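Local coordinates for holo-[acyl-carrier-protein] synthase (PDB 5SUV), which belongs to the 4'-phosphopantetheinyl transferase superfamily and binds coenzyme A in pockets of a three-chain assembly, at residues 52-57 against 72-77. Residues are numbered along the deposited sequence; the frame is centred on the assembly and turned at random.
With COA (coenzyme A), chain F.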
loop_
_atom_site.group_PDB
_atom_site.type_symbol
_atom_site.label_atom_id
_atom_site.label_comp_id
_atom_site.label_asym_id
_atom_site.label_seq_id
_atom_site.Cartn_x
_atom_site.Cartn_y
_atom_site.Cartn_z
ATOM N N LYS A 52 -9.001 -6.148 10.473
ATOM C CA LYS A 52 -8.567 -6.615 9.157
ATOM C C LYS A 52 -9.730 -6.647 8.174
ATOM O O LYS A 52 -9.590 -6.229 7.017
ATOM C CB LYS A 52 -7.941 -8.007 9.271
ATOM C CG LYS A 52 -6.533 -7.998 9.886
ATOM C CD LYS A 52 -5.878 -9.366 9.866
ATOM C CE LYS A 52 -4.475 -9.305 10.476
ATOM N NZ LYS A 52 -3.856 -10.649 10.616
ATOM N N ARG A 53 -10.885 -7.138 8.616
ATOM C CA ARG A 53 -12.051 -7.160 7.739
ATOM C C ARG A 53 -12.476 -5.747 7.368
ATOM O O ARG A 53 -12.745 -5.458 6.199
ATOM C CB ARG A 53 -13.206 -7.922 8.406
ATOM C CG ARG A 53 -12.917 -9.372 8.761
ATOM C CD ARG A 53 -12.247 -10.113 7.631
ATOM N NE ARG A 53 -12.322 -11.572 7.768
ATOM C CZ ARG A 53 -11.538 -12.304 8.552
ATOM N NH1 ARG A 53 -10.611 -11.732 9.308
ATOM N NH2 ARG A 53 -11.680 -13.616 8.582
ATOM N N PHE A 54 -12.511 -4.843 8.345
ATOM C CA PHE A 54 -12.896 -3.465 8.074
ATOM C C PHE A 54 -11.949 -2.829 7.063
ATOM O O PHE A 54 -12.391 -2.211 6.088
ATOM C CB PHE A 54 -12.929 -2.677 9.387
ATOM C CG PHE A 54 -13.515 -1.307 9.273
ATOM C CD1 PHE A 54 -14.847 -1.129 8.973
ATOM C CD2 PHE A 54 -12.726 -0.185 9.477
ATOM C CE1 PHE A 54 -15.389 0.137 8.858
ATOM C CE2 PHE A 54 -13.265 1.083 9.365
ATOM C CZ PHE A 54 -14.604 1.242 9.072
ATOM N N ALA A 55 -10.636 -2.991 7.260
ATOM C CA ALA A 55 -9.693 -2.392 6.317
ATOM C C ALA A 55 -9.829 -3.017 4.933
ATOM O O ALA A 55 -9.794 -2.314 3.921
ATOM C CB ALA A 55 -8.253 -2.545 6.807
ATOM N N ALA A 56 -9.962 -4.342 4.875
ATOM C CA ALA A 56 -10.032 -5.025 3.587
ATOM C C ALA A 56 -11.297 -4.636 2.832
ATOM O O ALA A 56 -11.267 -4.432 1.616
ATOM C CB ALA A 56 -9.981 -6.538 3.802
ATOM N N LYS A 57 -12.419 -4.535 3.535
ATOM C CA LYS A 57 -13.652 -4.138 2.862
ATOM C C LYS A 57 -13.578 -2.691 2.394
ATOM O O LYS A 57 -14.016 -2.358 1.289
ATOM C CB LYS A 57 -14.832 -4.348 3.796
ATOM C CG LYS A 57 -14.982 -5.790 4.240
ATOM C CD LYS A 57 -15.932 -5.905 5.415
ATOM C CE LYS A 57 -15.936 -7.318 6.012
ATOM N NZ LYS A 57 -17.135 -8.109 5.575
ATOM N N VAL A 72 -21.896 -3.003 -3.290
ATOM C CA VAL A 72 -20.558 -2.941 -2.729
ATOM C C VAL A 72 -20.732 -2.562 -1.267
ATOM O O VAL A 72 -20.578 -1.391 -0.894
ATOM C CB VAL A 72 -19.668 -1.931 -3.481
ATOM C CG1 VAL A 72 -18.252 -1.948 -2.941
ATOM C CG2 VAL A 72 -19.635 -2.248 -4.957
ATOM N N SER A 73 -21.053 -3.549 -0.439
ATOM C CA SER A 73 -21.382 -3.343 0.963
ATOM C C SER A 73 -20.529 -4.236 1.854
ATOM O O SER A 73 -19.976 -5.256 1.425
ATOM C CB SER A 73 -22.860 -3.613 1.222
ATOM O OG SER A 73 -23.194 -4.943 0.869
ATOM N N PHE A 74 -20.439 -3.845 3.127
ATOM C CA PHE A 74 -19.721 -4.676 4.083
ATOM C C PHE A 74 -20.279 -6.087 4.112
ATOM O O PHE A 74 -19.523 -7.055 4.241
ATOM C CB PHE A 74 -19.793 -4.057 5.475
ATOM C CG PHE A 74 -19.070 -2.751 5.587
ATOM C CD1 PHE A 74 -17.693 -2.707 5.600
ATOM C CD2 PHE A 74 -19.777 -1.573 5.688
ATOM C CE1 PHE A 74 -17.023 -1.494 5.720
ATOM C CE2 PHE A 74 -19.120 -0.363 5.804
ATOM C CZ PHE A 74 -17.745 -0.320 5.812
ATOM N N ARG A 75 -21.601 -6.223 4.006
ATOM C CA ARG A 75 -22.222 -7.535 4.132
ATOM C C ARG A 75 -22.084 -8.391 2.879
ATOM O O ARG A 75 -22.399 -9.590 2.945
ATOM C CB ARG A 75 -23.705 -7.405 4.475
ATOM C CG ARG A 75 -23.972 -7.022 5.908
ATOM C CD ARG A 75 -25.446 -7.167 6.232
ATOM N NE ARG A 75 -25.736 -6.794 7.612
ATOM C CZ ARG A 75 -25.940 -5.546 8.029
ATOM N NH1 ARG A 75 -25.883 -4.530 7.177
ATOM N NH2 ARG A 75 -26.200 -5.313 9.307
ATOM N N ASN A 76 -21.576 -7.823 1.778
ATOM C CA ASN A 76 -21.325 -8.569 0.554
ATOM C C ASN A 76 -19.847 -8.815 0.290
ATOM O O ASN A 76 -19.524 -9.584 -0.620
ATOM C CB ASN A 76 -21.920 -7.839 -0.669
ATOM C CG ASN A 76 -23.404 -8.148 -0.880
ATOM O OD1 ASN A 76 -23.938 -9.125 -0.343
ATOM N ND2 ASN A 76 -24.074 -7.299 -1.638
ATOM N N ILE A 77 -18.943 -8.193 1.044
ATOM C CA ILE A 77 -17.505 -8.321 0.816
ATOM C C ILE A 77 -16.946 -9.193 1.935
ATOM O O ILE A 77 -16.764 -8.724 3.062
ATOM C CB ILE A 77 -16.803 -6.964 0.804
ATOM C CG1 ILE A 77 -17.386 -6.009 -0.244
ATOM C CG2 ILE A 77 -15.307 -7.175 0.602
ATOM C CD1 ILE A 77 -17.049 -4.557 0.066
HETATM N N1A COA F . 0.513 -15.285 1.192
HETATM C C2A COA F . 0.077 -14.022 1.271
HETATM N N3A COA F . -0.323 -13.393 2.342
HETATM C C4A COA F . -0.291 -14.152 3.533
HETATM C C5A COA F . 0.126 -15.514 3.610
HETATM C C6A COA F . 0.525 -16.023 2.382
HETATM N N6A COA F . 0.940 -17.265 2.321
HETATM N N7A COA F . 0.079 -15.973 4.785
HETATM C C8A COA F . -0.382 -14.966 5.478
HETATM N N9A COA F . -0.614 -13.844 4.770
HETATM C C1B COA F . -1.125 -12.615 5.246
HETATM C C2B COA F . -2.544 -12.835 5.979
HETATM O O2B COA F . -3.512 -11.941 5.571
HETATM C C3B COA F . -2.112 -12.514 7.407
HETATM O O3B COA F . -3.065 -11.934 8.146
HETATM P P3B COA F . -4.588 -12.861 8.234
HETATM O O7A COA F . -4.974 -12.279 9.448
HETATM O O8A COA F . -5.303 -12.420 7.023
HETATM O O9A COA F . -4.046 -14.225 8.209
HETATM C C4B COA F . -0.999 -11.493 7.080
HETATM O O4B COA F . -0.236 -12.152 6.143
HETATM C C5B COA F . -0.172 -11.150 8.272
HETATM O O5B COA F . 0.675 -10.072 7.865
HETATM P P1A COA F . 1.950 -9.882 8.780
HETATM O O1A COA F . 1.574 -9.654 10.195
HETATM O O2A COA F . 2.932 -9.062 8.024
HETATM O O3A COA F . 2.491 -11.417 8.870
HETATM P P2A COA F . 3.747 -11.633 9.724
HETATM O O4A COA F . 4.752 -10.648 9.495
HETATM O O5A COA F . 3.478 -12.096 11.141
HETATM O O6A COA F . 4.329 -12.982 8.980
HETATM C CBP COA F . 4.840 -13.887 6.883
HETATM C CCP COA F . 4.618 -12.648 7.679
HETATM C CDP COA F . 3.531 -14.398 6.556
HETATM C CEP COA F . 5.532 -13.556 5.588
HETATM C CAP COA F . 5.680 -14.972 7.627
HETATM O OAP COA F . 5.936 -16.054 6.817
HETATM C C9P COA F . 7.073 -14.498 8.089
HETATM O O9P COA F . 7.981 -14.477 7.273
HETATM N N8P COA F . 7.277 -14.162 9.461
HETATM C C7P COA F . 8.604 -13.689 9.992
HETATM C C6P COA F . 9.785 -14.299 9.264
HETATM C C5P COA F . 10.914 -14.610 10.232
HETATM O O5P COA F . 11.506 -15.635 10.173
HETATM N N4P COA F . 11.282 -13.668 11.190
HETATM C C3P COA F . 12.365 -13.978 12.123
HETATM C C2P COA F . 13.710 -13.545 11.601
HETATM S S1P COA F . 14.715 -14.974 11.015
#
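Phe54 and Lys57, on one flank of helix 46-63, meet Phe74, in the loop before strand 77-81, and Ile77, the strand's first residue, a worked example of how a 4'-phosphopantetheinyl transferase fold ties a loop to its long helix through one buried lysine. At the start of the helical segment, Lys52 reaches the other way, to coenzyme A, where its NZ is modelled as hydrogen-bonded to O3B, although the amine sits too near the ligand for its place to be sure. Phe54 follows. Its CG lies anti to the backbone N, which brings the ring's CE1 to 3.9 Å from CZ of Phe74. The two planes are almost parallel, but with centroids 5.8 Å apart the rings are slid so far that they hardly overlap. Phe74 also lines a pocket for another coenzyme A, which approaches its side chain to about 3 Å at the nearest atoms.

One turn on, Lys57 carries the polar half of the contact. Its CD comes up in the plane of the Phe74 ring, at the edge, 3.7 Å from CD1, while CG packs 3.9 Å from CG2 of Ile77. The chain runs extended until a bend at its last torsion (chi4 -102°) turns the amine toward the carbonyls of Phe74 and Ile77. Glu36 pairs with the same NZ in a salt bridge, and Ile31 O is a further hydrogen-bond partner, so the buried amine has four oxygen partners among which its N-H groups must be shared. Within the contact, NZ donates to Phe74 O at 2.9 Å. It approaches that oxygen 21° out of the carbonyl plane. The bond from NZ to Ile77 O is shorter, 2.6 Å, and here NZ lies nearly in line with the C=O (161°).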